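Local coordinates for periplasmic binding protein/LacI transcriptional regulator (Brachyspira murdochii, PDB 4KQC) that probably binds a carbohydrate as the periplasmic solute-binding component of an ABC transporter, at residues S110-N113 against R114-A117; G160-K163 against R164-L168; D170-A173 against A174-G177; E197-A200 against L201-K204. All blocks are in the same frame, centred on the assembly; numbering follows the deposited sequence. Where two conformers were deposited one is given.

Interaction 1: residues S110-N113 against R114-A117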
ATOM      1  N   SER A 110       8.435   6.090  -4.517  1.00 11.81           N
ATOM      2  CA  SER A 110       7.424   5.228  -3.945  1.00 12.31           C
ATOM      3  C   SER A 110       7.946   4.332  -2.893  1.00 12.17           C
ATOM      4  O   SER A 110       9.150   4.139  -2.801  1.00 11.68           O
ATOM      5  CB  SER A 110       6.856   4.299  -5.017  1.00 14.50           C
ATOM      6  OG  SER A 110       7.798   3.411  -5.526  1.00 18.96           O
ATOM      7  N   THR A 111       7.017   3.747  -2.141  1.00 11.50           N
ATOM      8  CA  THR A 111       7.315   2.657  -1.250  1.00 11.77           C
ATOM      9  C   THR A 111       7.744   1.476  -2.133  1.00 11.42           C
ATOM     10  O   THR A 111       7.157   1.237  -3.200  1.00 13.74           O
ATOM     11  CB  THR A 111       6.042   2.323  -0.506  1.00 11.75           C
ATOM     12  OG1 THR A 111       5.605   3.504   0.212  1.00 11.19           O
ATOM     13  CG2 THR A 111       6.278   1.089   0.422  1.00 12.69           C
ATOM     14  N   ASP A 112       8.690   0.675  -1.698  1.00 12.27           N
ATOM     15  CA  ASP A 112       8.916  -0.639  -2.317  1.00 12.23           C
ATOM     16  C   ASP A 112       7.915  -1.675  -1.700  1.00 12.13           C
ATOM     17  O   ASP A 112       8.064  -2.130  -0.553  1.00 12.46           O
ATOM     18  CB  ASP A 112      10.376  -1.018  -2.083  1.00 14.04           C
ATOM     19  CG  ASP A 112      10.759  -2.390  -2.610  1.00 16.96           C
ATOM     20  OD1 ASP A 112       9.913  -3.255  -2.788  1.00 16.83           O
ATOM     21  OD2 ASP A 112      11.988  -2.620  -2.725  1.00 21.38           O
ATOM     22  N   ASN A 113       6.841  -1.936  -2.416  1.00 12.91           N
ATOM     23  CA  ASN A 113       5.790  -2.834  -1.943  1.00 12.39           C
ATOM     24  C   ASN A 113       6.279  -4.194  -1.473  1.00 12.74           C
ATOM     25  O   ASN A 113       5.851  -4.673  -0.435  1.00 12.38           O
ATOM     26  CB  ASN A 113       4.726  -3.015  -3.007  1.00 13.30           C
ATOM     27  CG  ASN A 113       3.808  -1.830  -3.087  1.00 13.35           C
ATOM     28  OD1 ASN A 113       3.377  -1.263  -2.050  1.00 14.32           O
ATOM     29  ND2 ASN A 113       3.469  -1.456  -4.291  1.00 15.84           N
ATOM     30  N   ARG A 114       7.158  -4.809  -2.259  1.00 12.82           N
ATOM     31  CA  ARG A 114       7.626  -6.134  -1.935  1.00 12.88           C
ATOM     32  C   ARG A 114       8.427  -6.152  -0.614  1.00 12.25           C
ATOM     33  O   ARG A 114       8.200  -7.004   0.260  1.00 12.63           O
ATOM     34  CB  ARG A 114       8.457  -6.750  -3.060  1.00 12.86           C
ATOM     35  CG  ARG A 114       7.581  -7.148  -4.235  1.00 13.89           C
ATOM     36  CD  ARG A 114       8.420  -7.417  -5.476  1.00 15.89           C
ATOM     37  NE  ARG A 114       7.573  -7.962  -6.549  1.00 17.04           N
ATOM     38  CZ  ARG A 114       6.738  -7.228  -7.309  1.00 17.75           C
ATOM     39  NH1 ARG A 114       6.659  -5.895  -7.210  1.00 17.67           N
ATOM     40  NH2 ARG A 114       5.999  -7.852  -8.207  1.00 21.17           N
ATOM     41  N   ALA A 115       9.265  -5.123  -0.436  1.00 12.02           N
ATOM     42  CA  ALA A 115      10.033  -4.972   0.790  1.00 11.85           C
ATOM     43  C   ALA A 115       9.192  -4.678   1.987  1.00 11.79           C
ATOM     44  O   ALA A 115       9.458  -5.213   3.044  1.00 11.53           O
ATOM     45  CB  ALA A 115      11.025  -3.848   0.602  1.00 13.31           C
ATOM     46  N   ALA A 116       8.154  -3.878   1.835  1.00 11.40           N
ATOM     47  CA  ALA A 116       7.281  -3.556   2.945  1.00 12.07           C
ATOM     48  C   ALA A 116       6.528  -4.817   3.378  1.00 11.79           C
ATOM     49  O   ALA A 116       6.352  -5.108   4.569  1.00 11.53           O
ATOM     50  CB  ALA A 116       6.341  -2.487   2.540  1.00 12.94           C
ATOM     51  N   ALA A 117       6.059  -5.573   2.391  1.00 11.03           N
ATOM     52  CA  ALA A 117       5.336  -6.800   2.658  1.00 10.94           C
ATOM     53  C   ALA A 117       6.204  -7.878   3.297  1.00 11.83           C
ATOM     54  O   ALA A 117       5.706  -8.705   4.059  1.00 11.84           O
ATOM     55  CB  ALA A 117       4.694  -7.296   1.357  1.00 11.79           C
TER
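Ala116 N reaches Asp112 O over 3.0 Å, the N-H pointing at the oxygen at 157° and arriving almost in line with the carbonyl bond. The pattern repeats with Ala117 N donating to Asn113 O at 3.0 Å, so the i to i+4 ladder of the helix begins with Asp112 as its first acceptor. The same residue also caps the helix through its side chain. With CG anti to the backbone N (chi1 177°), the carboxylate is folded forward beside its own carbonyl carbon, which brings Asp112 OD1 to 3.1 Å from Ala115 N. This bond is close to straight at the hydrogen, yet the donor comes from above the carboxylate plane, 62° out of it. Asp112 is therefore an N-cap, and its negative charge probably interacts favourably with the positive end of the helix dipole. The methyl of Ala115 lies over the same face of the carboxylate as the N-H, its CB 3.5 Å from Asp112 CG. A bound nitrate ion, probably from the crystallisation liquor, lies about 3 Å from the Ala115 side chain. Thr111 CG2 faces Ala116 CB at 4.2 Å, while Thr111 OG1 is bonded to Gln271. Asn113 OD1 accepts from Arg157 NE, and Arg114 pairs with Glu159, both of helix 152-171. The turn thus leads from strand 105-110 of the first sheet into helix 113-133, whose start packs against helix 152-171 and against Phe250 of strand 246-250, in the second sheet; it is one of the places where the chain passes between the two lobes.

Interaction 2: residues G160-K163 against R164-L168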
ATOM      1  N   GLY A 160       5.580 -10.067  -2.232  1.00 13.39           N
ATOM      2  CA  GLY A 160       6.641  -9.710  -1.251  1.00 11.95           C
ATOM      3  C   GLY A 160       6.542 -10.531   0.035  1.00 13.34           C
ATOM      4  O   GLY A 160       7.564 -10.974   0.610  1.00 11.91           O
ATOM      5  N   PHE A 161       5.324 -10.662   0.546  1.00 11.68           N
ATOM      6  CA  PHE A 161       5.007 -11.449   1.713  1.00 11.12           C
ATOM      7  C   PHE A 161       5.260 -12.944   1.419  1.00 11.32           C
ATOM      8  O   PHE A 161       5.901 -13.655   2.157  1.00 11.53           O
ATOM      9  CB  PHE A 161       3.534 -11.184   2.138  1.00 10.80           C
ATOM     10  CG  PHE A 161       3.127 -11.989   3.359  1.00 10.56           C
ATOM     11  CD1 PHE A 161       2.677 -13.278   3.214  1.00 10.47           C
ATOM     12  CD2 PHE A 161       3.224 -11.459   4.642  1.00 10.10           C
ATOM     13  CE1 PHE A 161       2.371 -14.058   4.301  1.00 10.77           C
ATOM     14  CE2 PHE A 161       2.845 -12.214   5.731  1.00 10.19           C
ATOM     15  CZ  PHE A 161       2.471 -13.499   5.579  1.00 10.52           C
ATOM     16  N   VAL A 162       4.662 -13.453   0.333  1.00 11.54           N
ATOM     17  CA  VAL A 162       4.771 -14.866   0.027  1.00 12.04           C
ATOM     18  C   VAL A 162       6.244 -15.295  -0.083  1.00 12.51           C
ATOM     19  O   VAL A 162       6.639 -16.327   0.461  1.00 13.68           O
ATOM     20  CB  VAL A 162       3.952 -15.193  -1.261  1.00 12.57           C
ATOM     21  CG1 VAL A 162       4.213 -16.597  -1.744  1.00 14.39           C
ATOM     22  CG2 VAL A 162       2.500 -15.046  -0.928  1.00 12.88           C
ATOM     23  N   LYS A 163       7.032 -14.521  -0.853  1.00 13.67           N
ATOM     24  CA  LYS A 163       8.453 -14.837  -1.117  0.60 14.99           C
ATOM     25  C   LYS A 163       9.198 -14.882   0.205  1.00 13.48           C
ATOM     26  O   LYS A 163       9.892 -15.855   0.506  1.00 12.67           O
ATOM     27  CB  LYS A 163       9.113 -13.814  -2.080  0.60 16.95           C
ATOM     28  CG  LYS A 163      10.560 -14.114  -2.508  0.60 20.62           C
ATOM     29  CD  LYS A 163      10.646 -14.922  -3.814  0.60 23.77           C
ATOM     30  CE  LYS A 163      12.082 -15.343  -4.190  0.60 24.53           C
ATOM     31  NZ  LYS A 163      12.949 -14.222  -4.671  0.60 25.70           N
ATOM     32  N   ARG A 164       9.037 -13.853   1.026  1.00 12.39           N
ATOM     33  CA  ARG A 164       9.812 -13.812   2.266  0.60 12.37           C
ATOM     34  C   ARG A 164       9.339 -14.892   3.249  1.00 11.96           C
ATOM     35  O   ARG A 164      10.156 -15.557   3.906  1.00 12.17           O
ATOM     36  CB  ARG A 164       9.750 -12.440   2.912  0.60 12.87           C
ATOM     37  CG  ARG A 164      10.531 -12.305   4.209  0.60 13.78           C
ATOM     38  CD  ARG A 164      12.009 -12.511   3.980  0.60 15.18           C
ATOM     39  NE  ARG A 164      12.784 -12.176   5.170  0.60 16.75           N
ATOM     40  CZ  ARG A 164      14.055 -12.505   5.401  0.60 20.23           C
ATOM     41  NH1 ARG A 164      14.795 -13.142   4.485  0.60 22.83           N
ATOM     42  NH2 ARG A 164      14.605 -12.172   6.559  0.60 20.91           N
ATOM     43  N   PHE A 165       8.057 -15.037   3.429  1.00 11.26           N
ATOM     44  CA  PHE A 165       7.516 -16.094   4.337  1.00 11.94           C
ATOM     45  C   PHE A 165       7.953 -17.512   3.944  1.00 12.43           C
ATOM     46  O   PHE A 165       8.358 -18.327   4.805  1.00 11.66           O
ATOM     47  CB  PHE A 165       5.982 -16.059   4.429  1.00 12.49           C
ATOM     48  CG  PHE A 165       5.460 -16.815   5.601  1.00 12.12           C
ATOM     49  CD1 PHE A 165       5.200 -18.159   5.526  1.00 13.06           C
ATOM     50  CD2 PHE A 165       5.220 -16.167   6.788  1.00 12.75           C
ATOM     51  CE1 PHE A 165       4.751 -18.857   6.621  1.00 13.22           C
ATOM     52  CE2 PHE A 165       4.727 -16.828   7.867  1.00 13.40           C
ATOM     53  CZ  PHE A 165       4.468 -18.169   7.781  1.00 13.65           C
ATOM     54  N   THR A 166       7.999 -17.760   2.641  1.00 12.37           N
ATOM     55  CA  THR A 166       8.410 -19.062   2.121  1.00 13.79           C
ATOM     56  C   THR A 166       9.871 -19.259   2.409  1.00 13.86           C
ATOM     57  O   THR A 166      10.294 -20.372   2.780  1.00 14.30           O
ATOM     58  CB  THR A 166       8.031 -19.109   0.620  1.00 15.60           C
ATOM     59  OG1 THR A 166       6.600 -19.133   0.536  1.00 18.03           O
ATOM     60  CG2 THR A 166       8.581 -20.324  -0.072  1.00 17.24           C
ATOM     61  N   GLU A 167      10.680 -18.243   2.213  1.00 14.14           N
ATOM     62  CA  GLU A 167      12.110 -18.322   2.479  0.60 16.16           C
ATOM     63  C   GLU A 167      12.342 -18.660   3.959  1.00 15.74           C
ATOM     64  O   GLU A 167      13.146 -19.544   4.304  1.00 15.91           O
ATOM     65  CB  GLU A 167      12.792 -17.008   2.042  0.60 18.24           C
ATOM     66  CG  GLU A 167      14.250 -16.901   2.420  0.60 21.13           C
ATOM     67  CD  GLU A 167      14.888 -15.529   2.189  0.60 23.65           C
ATOM     68  OE1 GLU A 167      14.187 -14.512   1.998  0.60 26.37           O
ATOM     69  OE2 GLU A 167      16.136 -15.492   2.216  0.60 29.10           O
ATOM     70  N   LEU A 168      11.647 -17.957   4.845  1.00 14.26           N
ATOM     71  CA  LEU A 168      11.899 -18.185   6.271  1.00 14.49           C
ATOM     72  C   LEU A 168      11.395 -19.570   6.702  1.00 13.20           C
ATOM     73  O   LEU A 168      12.063 -20.288   7.413  1.00 13.70           O
ATOM     74  CB  LEU A 168      11.215 -17.107   7.127  1.00 13.71           C
ATOM     75  CG  LEU A 168      11.720 -15.665   6.906  1.00 15.11           C
ATOM     76  CD1 LEU A 168      10.827 -14.668   7.585  1.00 16.17           C
ATOM     77  CD2 LEU A 168      13.157 -15.527   7.374  1.00 17.23           C
TER
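Phe161 and Phe165, one helical turn apart, lie side by side and point the same way. Their ring planes are nearly parallel, 15° apart, but the centroids are 5.7 Å from one another and the rings are slid so far that they scarcely overlap. The closest approach is Phe161 CZ to Phe165 CD2, 4.0 Å, met obliquely. Both rings leave the helix with CG anti to the backbone N (chi1 180° and -163°), and this shared torsion sets them in step. Val162 and Thr166 form a second such pair, also pointing alike. Here Val162 O is gripped twice: Thr166 N binds it at 2.9 Å and Thr166 OG1 donates to it at 2.8 Å, the two donors arriving from opposite faces of the carbonyl plane. A valine in place of Thr166 would keep the branched shape but lack the hydroxyl, and would probably leave Val162 O with one donor, the backbone N-H, instead of two. The remaining main-chain rungs are regular; the longest, Arg164 N to Gly160 O, measures 3.3 Å. Arg164 pairs through NE with Asp122 of helix 113-133. Its NH1 also meets Glu167 OE1, but both side chains have two modelled conformers, so that salt bridge is tentative. Beyond the two segments, Phe161 stacks on Tyr210 and touches Val145, Phe165 lies on Ile143 and Leu181, and Val162 and Thr166 also rest on Leu181. An amphipathic helix laid on its two flanking parallel strands, 141-146 and 179-184, is the hallmark of a beta-alpha-beta crossover, the repeating unit of the periplasmic-binding-protein lobe.

Interaction 3: residues D170-A173 against A174-G177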
ATOM      1  N   ASP A 170      10.683 -22.234   4.853  1.00 14.83           N
ATOM      2  CA  ASP A 170      11.376 -23.421   4.261  1.00 16.43           C
ATOM      3  C   ASP A 170      12.755 -23.559   4.848  1.00 16.53           C
ATOM      4  O   ASP A 170      13.332 -24.653   4.821  1.00 18.24           O
ATOM      5  CB  ASP A 170      11.544 -23.326   2.764  1.00 17.90           C
ATOM      6  CG  ASP A 170      10.223 -23.417   2.011  1.00 19.40           C
ATOM      7  OD1 ASP A 170       9.160 -23.672   2.624  1.00 19.67           O
ATOM      8  OD2 ASP A 170      10.264 -23.225   0.743  1.00 20.48           O
ATOM      9  N   GLY A 171      13.310 -22.434   5.284  1.00 16.98           N
ATOM     10  CA  GLY A 171      14.679 -22.395   5.786  1.00 17.45           C
ATOM     11  C   GLY A 171      14.823 -23.023   7.160  1.00 18.03           C
ATOM     12  O   GLY A 171      15.928 -23.453   7.569  1.00 17.65           O
ATOM     13  N   ASP A 172      13.728 -23.033   7.890  1.00 16.58           N
ATOM     14  CA  ASP A 172      13.663 -23.554   9.253  1.00 15.31           C
ATOM     15  C   ASP A 172      13.126 -24.942   9.120  1.00 14.19           C
ATOM     16  O   ASP A 172      12.004 -25.121   8.747  1.00 13.20           O
ATOM     17  CB  ASP A 172      12.696 -22.688  10.059  1.00 15.34           C
ATOM     18  CG  ASP A 172      12.551 -23.084  11.493  1.00 16.99           C
ATOM     19  OD1 ASP A 172      12.856 -24.239  11.861  1.00 17.06           O
ATOM     20  OD2 ASP A 172      12.067 -22.203  12.312  1.00 17.84           O
ATOM     21  N   ALA A 173      13.927 -25.966   9.415  1.00 13.12           N
ATOM     22  CA  ALA A 173      13.454 -27.354   9.270  1.00 13.70           C
ATOM     23  C   ALA A 173      12.253 -27.682  10.194  1.00 13.54           C
ATOM     24  O   ALA A 173      11.494 -28.631   9.941  1.00 14.67           O
ATOM     25  CB  ALA A 173      14.641 -28.323   9.454  1.00 13.69           C
ATOM     26  N   ALA A 174      12.038 -26.914  11.266  1.00 12.96           N
ATOM     27  CA  ALA A 174      10.922 -27.231  12.151  1.00 13.57           C
ATOM     28  C   ALA A 174       9.574 -26.822  11.513  1.00 13.62           C
ATOM     29  O   ALA A 174       8.533 -27.307  11.926  1.00 14.67           O
ATOM     30  CB  ALA A 174      11.089 -26.563  13.484  1.00 13.96           C
ATOM     31  N   THR A 175       9.624 -25.909  10.555  1.00 14.67           N
ATOM     32  CA  THR A 175       8.412 -25.415   9.878  1.00 14.10           C
ATOM     33  C   THR A 175       8.228 -25.916   8.463  1.00 14.58           C
ATOM     34  O   THR A 175       7.100 -25.898   7.951  1.00 15.56           O
ATOM     35  CB  THR A 175       8.327 -23.867   9.932  1.00 13.63           C
ATOM     36  OG1 THR A 175       9.474 -23.285   9.355  1.00 13.02           O
ATOM     37  CG2 THR A 175       8.149 -23.340  11.352  1.00 13.90           C
ATOM     38  N   ALA A 176       9.316 -26.315   7.824  1.00 15.37           N
ATOM     39  CA  ALA A 176       9.260 -26.639   6.384  1.00 15.78           C
ATOM     40  C   ALA A 176       8.286 -27.771   6.134  1.00 15.88           C
ATOM     41  O   ALA A 176       8.184 -28.697   6.881  1.00 15.97           O
ATOM     42  CB  ALA A 176      10.632 -26.947   5.866  1.00 17.41           C
ATOM     43  N   GLY A 177       7.491 -27.636   5.085  1.00 16.24           N
ATOM     44  CA  GLY A 177       6.512 -28.640   4.789  1.00 18.65           C
ATOM     45  C   GLY A 177       5.211 -28.645   5.595  1.00 18.36           C
ATOM     46  O   GLY A 177       4.331 -29.455   5.344  1.00 19.56           O
TER
HETATM   47  O   HOH W   1       7.941 -25.901   2.823  1.00 29.33           O
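Asp172 O and Asp172 OD1 receive the backbone N-H groups of Ala174, Thr175 and Ala176. Ala176 N donates to Asp172 O at 3.1 Å, close to the line of the carbonyl, whereas Thr175 N reaches the same oxygen at 3.1 Å from 52° above the carbonyl plane. One acceptor thus serves two consecutive amides. The carboxylate adds a third: Asp172 CG is anti to the backbone N (chi1 -179°), and OD1 accepts from Ala174 N at 2.9 Å. A side-chain oxygen bound to the amide two residues on is an Asx turn, formed here just beyond helix 152-171. Replacing Asp172 by an alanine would remove the carboxylate, and Ala174 N would probably lose its side-chain acceptor, setting the turn freer to change shape. Among hydroxyl contacts, Thr175 OG1 bonds to Ala169 O; it also lies 3.2 Å from Asp172 O, but its single proton cannot be assigned firmly to that partner. Two methyls make van der Waals contacts with oxygens, Ala176 CB 3.7 Å from Asp170 O and Ala174 CB 3.3 Å from Asp172 OD1. Packing is slight: the Asp172 and Thr175 side chains cross at about a right angle, and both touch Phe125 of helix 113-133. Solvent supplies the last link, a water that accepts from Gly177 N at 2.9 Å and appears to donate to Asp170 OD1, at a distance short enough to be doubtful; Tyr179 OH also meets that oxygen. With few carbons in close touch, the reversal into strand 179-184 is held chiefly by hydrogen bonding, as suits a turn at the protein surface.

Interaction 4: residues E197-A200 against L201-K204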
ATOM      1  N   GLU A 197     -15.174 -12.986   1.759  1.00 14.34           N
ATOM      2  CA  GLU A 197     -13.952 -13.800   1.726  1.00 15.30           C
ATOM      3  C   GLU A 197     -13.447 -14.055   3.135  1.00 14.61           C
ATOM      4  O   GLU A 197     -13.046 -15.159   3.424  1.00 17.48           O
ATOM      5  CB  GLU A 197     -12.839 -13.097   0.955  1.00 17.20           C
ATOM      6  CG  GLU A 197     -13.139 -12.924  -0.482  1.00 19.97           C
ATOM      7  CD  GLU A 197     -13.010 -14.182  -1.307  1.00 23.97           C
ATOM      8  OE1 GLU A 197     -12.832 -15.294  -0.777  1.00 24.00           O
ATOM      9  OE2 GLU A 197     -13.115 -14.042  -2.552  1.00 29.79           O
ATOM     10  N   VAL A 198     -13.550 -13.079   4.007  1.00 14.50           N
ATOM     11  CA  VAL A 198     -13.078 -13.247   5.415  1.00 14.24           C
ATOM     12  C   VAL A 198     -13.984 -14.239   6.178  1.00 15.43           C
ATOM     13  O   VAL A 198     -13.515 -15.066   6.994  1.00 14.42           O
ATOM     14  CB  VAL A 198     -12.958 -11.919   6.117  1.00 14.33           C
ATOM     15  CG1 VAL A 198     -12.677 -12.118   7.580  1.00 13.82           C
ATOM     16  CG2 VAL A 198     -11.900 -11.040   5.438  1.00 14.34           C
ATOM     17  N   ASN A 199     -15.267 -14.274   5.835  1.00 17.71           N
ATOM     18  CA  ASN A 199     -16.169 -15.348   6.368  1.00 19.96           C
ATOM     19  C   ASN A 199     -15.616 -16.763   6.300  1.00 20.31           C
ATOM     20  O   ASN A 199     -15.803 -17.519   7.241  1.00 19.23           O
ATOM     21  CB  ASN A 199     -17.501 -15.338   5.597  1.00 23.01           C
ATOM     22  CG  ASN A 199     -18.615 -16.108   6.328  1.00 25.77           C
ATOM     23  OD1 ASN A 199     -18.774 -15.942   7.531  1.00 27.39           O
ATOM     24  ND2 ASN A 199     -19.433 -16.852   5.585  1.00 26.88           N
ATOM     25  N   ALA A 200     -14.959 -17.169   5.191  1.00 19.83           N
ATOM     26  CA  ALA A 200     -14.419 -18.536   5.066  1.00 22.30           C
ATOM     27  C   ALA A 200     -13.250 -18.771   5.946  1.00 20.57           C
ATOM     28  O   ALA A 200     -12.785 -19.905   6.126  1.00 22.01           O
ATOM     29  CB  ALA A 200     -13.992 -18.848   3.613  1.00 25.72           C
ATOM     30  N   LEU A 201     -12.702 -17.695   6.515  1.00 16.72           N
ATOM     31  CA  LEU A 201     -11.536 -17.846   7.366  1.00 16.63           C
ATOM     32  C   LEU A 201     -11.919 -18.010   8.843  1.00 16.97           C
ATOM     33  O   LEU A 201     -11.047 -18.243   9.687  1.00 18.96           O
ATOM     34  CB  LEU A 201     -10.606 -16.653   7.163  1.00 15.31           C
ATOM     35  CG  LEU A 201     -10.195 -16.281   5.760  1.00 15.42           C
ATOM     36  CD1 LEU A 201      -9.291 -15.074   5.768  1.00 15.91           C
ATOM     37  CD2 LEU A 201      -9.504 -17.415   5.046  1.00 15.43           C
ATOM     38  N   ARG A 202     -13.218 -17.917   9.150  1.00 16.48           N
ATOM     39  CA  ARG A 202     -13.699 -18.102  10.526  1.00 16.32           C
ATOM     40  C   ARG A 202     -13.672 -19.579  10.931  1.00 15.96           C
ATOM     41  O   ARG A 202     -13.626 -20.489  10.100  1.00 16.39           O
ATOM     42  CB  ARG A 202     -15.161 -17.612  10.637  1.00 18.22           C
ATOM     43  CG  ARG A 202     -15.337 -16.127  10.492  1.00 21.39           C
ATOM     44  CD  ARG A 202     -16.730 -15.748  10.992  1.00 22.30           C
ATOM     45  NE  ARG A 202     -17.786 -16.369  10.190  1.00 24.56           N
ATOM     46  CZ  ARG A 202     -18.749 -17.143  10.660  1.00 25.67           C
ATOM     47  NH1 ARG A 202     -18.860 -17.387  11.951  1.00 28.56           N
ATOM     48  NH2 ARG A 202     -19.663 -17.611   9.825  1.00 27.96           N
ATOM     49  N   GLY A 203     -13.741 -19.827  12.217  1.00 15.86           N
ATOM     50  CA  GLY A 203     -13.990 -21.169  12.674  1.00 16.00           C
ATOM     51  C   GLY A 203     -12.800 -22.055  12.693  1.00 16.61           C
ATOM     52  O   GLY A 203     -12.837 -23.190  12.204  1.00 16.08           O
ATOM     53  N   LYS A 204     -11.714 -21.578  13.288  1.00 14.53           N
ATOM     54  CA  LYS A 204     -10.490 -22.406  13.401  1.00 15.59           C
ATOM     55  C   LYS A 204     -10.014 -22.928  12.038  1.00 14.66           C
ATOM     56  O   LYS A 204      -9.782 -24.132  11.838  1.00 16.75           O
ATOM     57  CB  LYS A 204     -10.694 -23.538  14.425  1.00 17.95           C
ATOM     58  CG  LYS A 204     -11.037 -23.035  15.823  1.00 19.61           C
ATOM     59  CD  LYS A 204     -10.865 -24.159  16.872  1.00 21.31           C
ATOM     60  CE  LYS A 204     -11.279 -23.657  18.230  1.00 24.80           C
ATOM     61  NZ  LYS A 204     -12.764 -23.551  18.315  1.00 27.45           N
TER
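Asn199 OD1 is held by two nitrogens of Arg202, NE at 2.9 Å and NH2 at 3.0 Å. Both lie on the same face of the amide plane, each tilted from the carbonyl plane, and the oxygen sits at the guanidinium edge, within 11° of its plane. The amide and guanidinium planes are only 17° apart, although the side chains as a whole run obliquely. Asn199 comes round with CG anti to its N, and the Arg202 chain bends back at chi3 (-63°) so that NE, not only the terminal nitrogens, takes part. Behind this pair stands the backbone: Arg202 N donates to Asn199 O at 3.2 Å, and Leu201 N to Val198 O at 2.8 Å, each from well above its acceptor's carbonyl plane. The four residues from Asn199 to Arg202 make a type I beta turn, which leads out of helix 191-199 toward strand 208-211, part of a beta-alpha-beta connection that runs from strand 179-184. Leu201 carries the apolar side of this turn. Its CB lies 3.3 Å from Val198 O, and its CG 3.9 Å from Glu197 O, the branch folding back over the last helical carbonyls. Outward, Leu201 is buried against Ala144 and Leu146 of strand 141-146, Ile184 of strand 179-184 and Val206, while Val198 packs on Phe220 and Val223 of helix 214-223, and Arg202 on Val223 too. Past the turn, Gly203 N and Lys204 N both donate to the Asp238 carboxylate, and Arg202 O accepts from Ser205.

Interactions 1 to 3 run along two helices packed on each other in the second lobe. Interaction 1 opens helix 113-133, interaction 2 occupies helix 152-171, and their centres lie 13 Å apart; they touch, Ala117 CB being 3.5 Å from Phe161 N. Interaction 3 follows interaction 2 in sequence, where the chain leaves that helix, 12 Å from it between centres. Interaction 4 lies where the chain leaves a separate helix of that lobe, its centre about 23 Å from that of interaction 2, with no contact between them. Interaction 1 is closest to the middle of the chain, about 8 Å from its centre, and beside it sits the bound nitrate ion, whereas the centre of interaction 3 is about 29 Å from the centre of the chain.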